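PDB 5F7V: Lmo0181 protein from Listeria monocytogenes serovar 1/2a, which binds the cyclic glucan cycloalternan as the substrate-binding lipoprotein of an ABC transporter, and so probably delivers it for uptake. Local coordinates for residues S104-K108 / Q109-A113; E157-A160 / K161-D165; S232-P236 / E237-M241. One frame throughout, in Å; residues are numbered along the deposited sequence. Where two conformers were deposited one is given.

Contact 1: residues S104-K108 / Q109-A113; sequences STLNK and QAYDA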
loop_
_atom_site.group_PDB
_atom_site.type_symbol
_atom_site.label_atom_id
_atom_site.label_comp_id
_atom_site.label_asym_id
_atom_site.label_seq_id
_atom_site.Cartn_x
_atom_site.Cartn_y
_atom_site.Cartn_z
ATOM N N SER A 104 -11.491 18.256 8.539
ATOM C CA SER A 104 -12.322 17.420 9.401
ATOM C C SER A 104 -13.254 16.484 8.635
ATOM O O SER A 104 -13.792 15.554 9.212
ATOM C CB SER A 104 -13.126 18.223 10.430
ATOM O OG SER A 104 -14.237 18.894 9.867
ATOM N N THR A 105 -13.404 16.709 7.330
ATOM C CA THR A 105 -14.186 15.851 6.474
ATOM C C THR A 105 -13.385 14.739 5.837
ATOM O O THR A 105 -13.969 13.943 5.085
ATOM C CB THR A 105 -14.860 16.662 5.342
ATOM O OG1 THR A 105 -13.851 17.191 4.470
ATOM C CG2 THR A 105 -15.759 17.759 5.888
ATOM N N LEU A 106 -12.082 14.690 6.129
ATOM C CA LEU A 106 -11.211 13.669 5.562
ATOM C C LEU A 106 -10.898 12.579 6.562
ATOM O O LEU A 106 -10.976 12.777 7.766
ATOM C CB LEU A 106 -9.902 14.315 5.119
ATOM C CG LEU A 106 -10.083 15.508 4.181
ATOM C CD1 LEU A 106 -8.693 15.886 3.688
ATOM C CD2 LEU A 106 -10.934 15.151 2.988
ATOM N N ASN A 107 -10.536 11.403 6.065
ATOM C CA ASN A 107 -10.013 10.368 6.957
ATOM C C ASN A 107 -8.806 10.894 7.722
ATOM O O ASN A 107 -7.822 11.356 7.149
ATOM C CB ASN A 107 -9.627 9.142 6.142
ATOM C CG ASN A 107 -9.064 8.033 6.996
ATOM O OD1 ASN A 107 -7.952 8.137 7.513
ATOM N ND2 ASN A 107 -9.818 6.935 7.135
ATOM N N LYS A 108 -8.912 10.841 9.040
ATOM C CA LYS A 108 -7.896 11.483 9.852
ATOM C C LYS A 108 -6.521 10.829 9.835
ATOM O O LYS A 108 -5.510 11.530 9.826
ATOM C CB LYS A 108 -8.363 11.535 11.284
ATOM C CG LYS A 108 -7.526 12.518 12.087
ATOM C CD LYS A 108 -8.148 12.854 13.413
ATOM C CE LYS A 108 -7.121 13.488 14.337
ATOM N NZ LYS A 108 -7.598 13.418 15.749
ATOM N N GLN A 109 -6.519 9.504 9.810
ATOM C CA GLN A 109 -5.258 8.782 9.723
ATOM C C GLN A 109 -4.554 9.089 8.403
ATOM O O GLN A 109 -3.346 9.256 8.367
ATOM C CB GLN A 109 -5.486 7.273 9.864
ATOM C CG GLN A 109 -5.882 6.862 11.268
ATOM C CD GLN A 109 -7.289 7.298 11.598
ATOM O OE1 GLN A 109 -8.228 7.117 10.821
ATOM N NE2 GLN A 109 -7.432 7.928 12.737
ATOM N N ALA A 110 -5.307 9.205 7.330
ATOM C CA ALA A 110 -4.728 9.473 6.028
ATOM C C ALA A 110 -4.212 10.899 5.960
ATOM O O ALA A 110 -3.137 11.129 5.446
ATOM C CB ALA A 110 -5.752 9.199 4.941
ATOM N N TYR A 111 -4.966 11.839 6.528
ATOM C CA TYR A 111 -4.515 13.245 6.546
ATOM C C TYR A 111 -3.265 13.394 7.394
ATOM O O TYR A 111 -2.286 14.080 7.002
ATOM C CB TYR A 111 -5.651 14.143 7.059
ATOM C CG TYR A 111 -5.366 15.618 6.993
ATOM C CD1 TYR A 111 -5.224 16.285 5.778
ATOM C CD2 TYR A 111 -5.199 16.366 8.139
ATOM C CE1 TYR A 111 -4.962 17.644 5.699
ATOM C CE2 TYR A 111 -4.934 17.729 8.075
ATOM C CZ TYR A 111 -4.824 18.355 6.852
ATOM O OH TYR A 111 -4.554 19.704 6.706
ATOM N N ASP A 112 -3.280 12.770 8.568
ATOM C CA ASP A 112 -2.166 12.877 9.516
ATOM C C ASP A 112 -0.863 12.243 9.021
ATOM O O ASP A 112 0.219 12.552 9.541
ATOM C CB ASP A 112 -2.537 12.260 10.863
ATOM C CG ASP A 112 -3.588 13.042 11.644
ATOM O OD1 ASP A 112 -3.885 14.210 11.289
ATOM O OD2 ASP A 112 -4.106 12.425 12.610
ATOM N N ALA A 113 -0.956 11.355 8.042
ATOM C CA ALA A 113 0.216 10.666 7.508
ATOM C C ALA A 113 1.233 11.614 6.911
ATOM O O ALA A 113 2.418 11.249 6.798
ATOM C CB ALA A 113 -0.219 9.657 6.452
HETATM O O HOH W 1 -9.238 5.124 9.170
#

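Contact 2: residues E157-A160 / K161-D165; sequences EAAA and KKLTD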
loop_
_atom_site.group_PDB
_atom_site.type_symbol
_atom_site.label_atom_id
_atom_site.label_comp_id
_atom_site.label_asym_id
_atom_site.label_seq_id
_atom_site.Cartn_x
_atom_site.Cartn_y
_atom_site.Cartn_z
ATOM N N GLU A 157 -4.178 -21.800 6.181
ATOM C CA GLU A 157 -3.183 -22.781 5.787
ATOM C C GLU A 157 -3.849 -24.085 5.388
ATOM O O GLU A 157 -3.423 -24.704 4.408
ATOM C CB GLU A 157 -2.207 -23.031 6.935
ATOM C CG GLU A 157 -1.261 -21.854 7.247
ATOM C CD GLU A 157 -0.465 -21.963 8.541
ATOM O OE1 GLU A 157 -0.439 -23.071 9.101
ATOM O OE2 GLU A 157 0.246 -21.017 9.008
ATOM N N ALA A 158 -4.846 -24.536 6.112
ATOM C CA ALA A 158 -5.513 -25.783 5.775
ATOM C C ALA A 158 -6.243 -25.647 4.440
ATOM O O ALA A 158 -6.177 -26.539 3.562
ATOM C CB ALA A 158 -6.485 -26.230 6.840
ATOM N N ALA A 159 -6.919 -24.524 4.216
ATOM C CA ALA A 159 -7.596 -24.237 2.954
ATOM C C ALA A 159 -6.594 -24.221 1.844
ATOM O O ALA A 159 -6.791 -24.853 0.826
ATOM C CB ALA A 159 -8.372 -22.954 3.008
ATOM N N ALA A 160 -5.487 -23.516 2.037
ATOM C CA ALA A 160 -4.443 -23.418 1.018
ATOM C C ALA A 160 -3.886 -24.782 0.667
ATOM O O ALA A 160 -3.615 -25.049 -0.509
ATOM C CB ALA A 160 -3.311 -22.522 1.480
ATOM N N LYS A 161 -3.702 -25.660 1.640
ATOM C CA LYS A 161 -3.209 -26.993 1.358
ATOM C C LYS A 161 -4.206 -27.771 0.504
ATOM O O LYS A 161 -3.820 -28.412 -0.497
ATOM C CB LYS A 161 -2.877 -27.726 2.675
ATOM C CG LYS A 161 -1.624 -27.194 3.365
ATOM C CD LYS A 161 -1.473 -27.696 4.806
ATOM C CE LYS A 161 -0.325 -26.991 5.480
ATOM N NZ LYS A 161 -0.224 -27.425 6.902
ATOM N N LYS A 162 -5.493 -27.724 0.812
ATOM C CA LYS A 162 -6.482 -28.440 0.025
ATOM C C LYS A 162 -6.684 -27.841 -1.362
ATOM O O LYS A 162 -7.030 -28.567 -2.265
ATOM C CB LYS A 162 -7.824 -28.442 0.760
ATOM C CG LYS A 162 -7.745 -29.264 2.037
ATOM C CD LYS A 162 -9.095 -29.444 2.737
ATOM C CE LYS A 162 -9.606 -28.171 3.368
ATOM N NZ LYS A 162 -10.919 -28.321 4.049
ATOM N N LEU A 163 -6.333 -26.574 -1.549
ATOM C CA LEU A 163 -6.502 -25.899 -2.823
ATOM C C LEU A 163 -5.269 -25.976 -3.694
ATOM O O LEU A 163 -5.334 -25.557 -4.846
ATOM C CB LEU A 163 -6.906 -24.437 -2.607
ATOM C CG LEU A 163 -8.339 -24.257 -2.088
ATOM C CD1 LEU A 163 -8.518 -22.947 -1.323
ATOM C CD2 LEU A 163 -9.372 -24.464 -3.148
ATOM N N THR A 164 -4.167 -26.477 -3.177
ATOM C CA THR A 164 -2.956 -26.634 -4.015
ATOM C C THR A 164 -3.061 -27.889 -4.843
ATOM O O THR A 164 -3.381 -28.949 -4.321
ATOM C CB THR A 164 -1.734 -26.654 -3.089
ATOM O OG1 THR A 164 -1.678 -25.384 -2.409
ATOM C CG2 THR A 164 -0.467 -26.849 -3.909
ATOM N N ASP A 165 -2.796 -27.750 -6.141
ATOM C CA ASP A 165 -2.863 -28.858 -7.098
ATOM C C ASP A 165 -1.615 -28.747 -7.952
ATOM O O ASP A 165 -1.586 -28.050 -8.975
ATOM C CB ASP A 165 -4.148 -28.746 -7.906
ATOM C CG ASP A 165 -4.318 -29.872 -8.891
ATOM O OD1 ASP A 165 -3.498 -30.835 -8.951
ATOM O OD2 ASP A 165 -5.331 -29.769 -9.622
HETATM O O HOH W 2 1.074 -25.521 8.655
#

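Contact 3: residues S232-P236 / E237-M241; sequences SGQLP and EDLFM. With GLC (alpha-D-glucopyranose), chain B.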
loop_
_atom_site.group_PDB
_atom_site.type_symbol
_atom_site.label_atom_id
_atom_site.label_comp_id
_atom_site.label_asym_id
_atom_site.label_seq_id
_atom_site.Cartn_x
_atom_site.Cartn_y
_atom_site.Cartn_z
ATOM N N SER A 232 9.302 -16.040 -11.231
ATOM C CA SER A 232 10.357 -15.351 -11.975
ATOM C C SER A 232 9.811 -14.730 -13.267
ATOM O O SER A 232 9.121 -15.384 -14.058
ATOM C CB SER A 232 11.529 -16.309 -12.243
ATOM O OG SER A 232 12.657 -15.636 -12.794
ATOM N N GLY A 233 10.060 -13.438 -13.457
ATOM C CA GLY A 233 9.600 -12.782 -14.666
ATOM C C GLY A 233 8.161 -12.335 -14.616
ATOM O O GLY A 233 7.690 -11.730 -15.581
ATOM N N GLN A 234 7.449 -12.607 -13.512
ATOM C CA GLN A 234 6.028 -12.288 -13.365
ATOM C C GLN A 234 5.732 -11.691 -11.991
ATOM O O GLN A 234 6.644 -11.512 -11.192
ATOM C CB GLN A 234 5.202 -13.564 -13.556
ATOM C CG GLN A 234 5.550 -14.346 -14.813
ATOM C CD GLN A 234 4.446 -15.327 -15.060
ATOM O OE1 GLN A 234 4.624 -16.543 -14.888
ATOM N NE2 GLN A 234 3.283 -14.818 -15.416
ATOM N N LEU A 235 4.471 -11.410 -11.721
ATOM C CA LEU A 235 3.996 -10.948 -10.426
ATOM C C LEU A 235 2.870 -11.846 -9.987
ATOM O O LEU A 235 2.186 -12.466 -10.801
ATOM C CB LEU A 235 3.534 -9.495 -10.530
ATOM C CG LEU A 235 4.661 -8.489 -10.799
ATOM C CD1 LEU A 235 4.037 -7.120 -11.085
ATOM C CD2 LEU A 235 5.699 -8.406 -9.690
ATOM N N PRO A 236 2.630 -11.949 -8.665
ATOM C CA PRO A 236 1.564 -12.817 -8.209
ATOM C C PRO A 236 0.191 -12.526 -8.794
ATOM O O PRO A 236 -0.590 -13.435 -9.079
ATOM C CB PRO A 236 1.598 -12.686 -6.686
ATOM C CG PRO A 236 2.849 -12.005 -6.364
ATOM C CD PRO A 236 3.410 -11.335 -7.572
ATOM N N GLU A 237 -0.134 -11.250 -8.987
ATOM C CA GLU A 237 -1.431 -10.916 -9.572
ATOM C C GLU A 237 -1.571 -11.476 -11.003
ATOM O O GLU A 237 -2.676 -11.775 -11.446
ATOM C CB GLU A 237 -1.659 -9.406 -9.545
ATOM C CG GLU A 237 -0.595 -8.590 -10.197
ATOM C CD GLU A 237 0.506 -8.135 -9.226
ATOM O OE1 GLU A 237 0.848 -8.742 -8.159
ATOM O OE2 GLU A 237 1.054 -7.042 -9.562
ATOM N N ASP A 238 -0.459 -11.685 -11.707
ATOM C CA ASP A 238 -0.525 -12.291 -13.047
ATOM C C ASP A 238 -0.899 -13.768 -12.943
ATOM O O ASP A 238 -1.758 -14.284 -13.669
ATOM C CB ASP A 238 0.804 -12.188 -13.798
ATOM C CG ASP A 238 1.383 -10.796 -13.845
ATOM O OD1 ASP A 238 0.584 -9.852 -13.931
ATOM O OD2 ASP A 238 2.623 -10.641 -13.832
ATOM N N LEU A 239 -0.281 -14.463 -11.988
ATOM C CA LEU A 239 -0.681 -15.868 -11.737
ATOM C C LEU A 239 -2.134 -15.971 -11.290
ATOM O O LEU A 239 -2.923 -16.838 -11.663
ATOM C CB LEU A 239 0.243 -16.545 -10.746
ATOM C CG LEU A 239 1.559 -17.099 -11.319
ATOM C CD1 LEU A 239 2.463 -16.045 -11.940
ATOM C CD2 LEU A 239 2.286 -17.935 -10.262
ATOM N N PHE A 240 -2.539 -15.027 -10.447
ATOM C CA PHE A 240 -3.958 -14.979 -10.029
ATOM C C PHE A 240 -4.915 -14.798 -11.206
ATOM O O PHE A 240 -5.910 -15.535 -11.330
ATOM C CB PHE A 240 -4.160 -13.880 -8.968
ATOM C CG PHE A 240 -5.564 -13.821 -8.405
ATOM C CD1 PHE A 240 -5.955 -14.741 -7.434
ATOM C CD2 PHE A 240 -6.500 -12.889 -8.848
ATOM C CE1 PHE A 240 -7.217 -14.712 -6.906
ATOM C CE2 PHE A 240 -7.786 -12.875 -8.295
ATOM C CZ PHE A 240 -8.127 -13.778 -7.329
ATOM N N MET A 241 -4.610 -13.851 -12.098
ATOM C CA MET A 241 -5.388 -13.700 -13.333
ATOM C C MET A 241 -5.377 -14.930 -14.213
ATOM O O MET A 241 -6.369 -15.149 -14.898
ATOM C CB MET A 241 -4.861 -12.495 -14.114
ATOM C CG MET A 241 -5.324 -11.203 -13.446
ATOM S SD MET A 241 -7.097 -10.862 -13.638
ATOM C CE MET A 241 -7.363 -10.290 -15.316
HETATM C C1 GLC B . 1.347 -5.642 -4.125
HETATM C C2 GLC B . 1.726 -6.962 -4.771
HETATM C C3 GLC B . 2.644 -6.780 -5.954
HETATM C C4 GLC B . 2.118 -5.723 -6.908
HETATM C C5 GLC B . 1.831 -4.435 -6.166
HETATM C C6 GLC B . 1.109 -3.499 -7.121
HETATM O O2 GLC B . 2.298 -7.864 -3.816
HETATM O O3 GLC B . 2.968 -7.983 -6.632
HETATM O O4 GLC B . 3.025 -5.519 -7.986
HETATM O O5 GLC B . 0.901 -4.689 -5.115
HETATM O O6 GLC B . 0.781 -2.235 -6.532
HETATM O O HOH W 3 3.468 -12.205 -16.100
#

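Contact 1: residues S104-K108 / Q109-A113
N107 reaches over the first turn of helix 108-112 and caps it: its OD1 accepts a hydrogen bond from A110 N at 2.9 Å, with an N-H...O angle of 155°. A110 N sits slightly outside the plane of the side-chain carbonyl. This is the classic N-cap, in which a side-chain oxygen serves a backbone N-H that has no carbonyl one turn earlier to bind. With CG anti to the backbone N (chi1 179°), the amide folds back over the helix start. One water fixes the other branch, accepting from N107 ND2 and donating to Q109 OE1, each at 2.8 Å. Q109, bent at chi2, brings OE1 to that water, and its amide plane stands nearly perpendicular (85°) to that of N107.

Regular helical bonding follows at once, from Y111 N to N107 O (3.0 Å) and from D112 N to K108 O (2.8 Å). K108 runs out extended with its CG and CE beside D112 OD2, but NZ stays 4.8 Å from that oxygen; D112 OD1 instead forms a salt bridge with K115. On another side of the turn, L106 CD1 lies 4.1 Å from Y111 CD1, an oblique apolar touch just ahead of the cap.

The capped turn packs on the sheet through the buried L106, N107 and A110. L106 and A110 meet V124 of strand 119-135, while N107 and A110 touch F127 of that strand and F280 of strand 278-287. Y111 leans instead on F101 and P103 in the preceding loop.

Contact 2: residues E157-A160 / K161-D165
From E157 to L163 the backbone keeps the i to i+4 pattern of an alpha-helix, with K161 N bonded to E157 O at 2.9 Å, K162 N to A158 O at 3.1 Å and L163 N to A159 O at 3.0 Å; the last is the most bent, at 133°. L163 N also makes a weak bond to A160 O.

E157 and K161, one turn apart, are joined through a water rather than directly. It donates to E157 OE1 and accepts from K161 NZ, both at 2.9 Å, while the two charged atoms themselves stay 4.9 Å apart. K161 runs extended beyond CG, its methylenes passing E157 O on the way back along the helix. The other carboxylate oxygen, E157 OE2, is hydrogen-bonded to H214 ND1.

These residues form the C-terminal part of helix 153-163 in a periplasmic-binding-protein-type fold, and the buried A159 and A160 face strand 245-251, both touching M247. L163 CD1 comes within 4.3 Å of A159 CB, and the leucine continues the apolar face onto A246, F139 and A142.

Where the helix ends, T164 turns its hydroxyl back to A160 O and donates to it at 2.7 Å, from 31° outside the carbonyl plane. OG1 sits beside the backbone N (chi1 -62°), which aims it at the last turn, and it also accepts from G172 N in strand 171-174.

Contact 3: residues S232-P236 / E237-M241
Hydrogen bonds between D238 and L235 close the start of helix 236-241 in both directions. L235 N donates to D238 OD2 at 2.9 Å, meeting it from above the carboxylate plane, and D238 N returns a bond of the same length to L235 O. With L235 at the N-cap, this gives the first turn a side-chain and a backbone lock. A water donating to D238 OD2 and accepting from Q234 NE2 extends the network; the amide and carboxylate planes are only 14° apart. Further along, F240 N bonds P236 O at 164°.

Van der Waals contact is lighter: the Q234 and L239 side chains cross at about a right angle, with Q234 OE1 3.7 Å from L239 CD1.

Sugar contacts centre on E237. Its oxygens divide the work, OE1 accepting from glucose O3 at 2.7 Å and OE2 from O4 at 2.9 Å. CG lies between the backbone N and the carbonyl carbon (chi1 55°), bringing the carboxylate back beside L235. The CD1 of L235 and the CD of P236 flank the same hydroxyls, and W253 NE1 also bonds this glucose.

This grip probably favours sugars whose adjacent O3 and O4 can both donate.

Overall arrangement
The three contacts follow in series along the chain, each at a helix end: the starts of 108-112 (contact 1) and 236-241 (contact 3), the finish of 153-163 (contact 2). Contacts 2 and 3 lie on the same side of the chain's centre, their centres 19 Å apart, and both pack against strand 245-251. Contact 1 is on the opposite side, 39 and 33 Å from contacts 2 and 3, centre to centre, yet its strand 119-135 pairs with 245-251 in the same mixed sheet. Such a split suits a binding protein that holds its glycan between two lobes. Contact 3 supplies pocket residues, whereas in contact 1 the A110 side chain lies about 10 Å from another glucose.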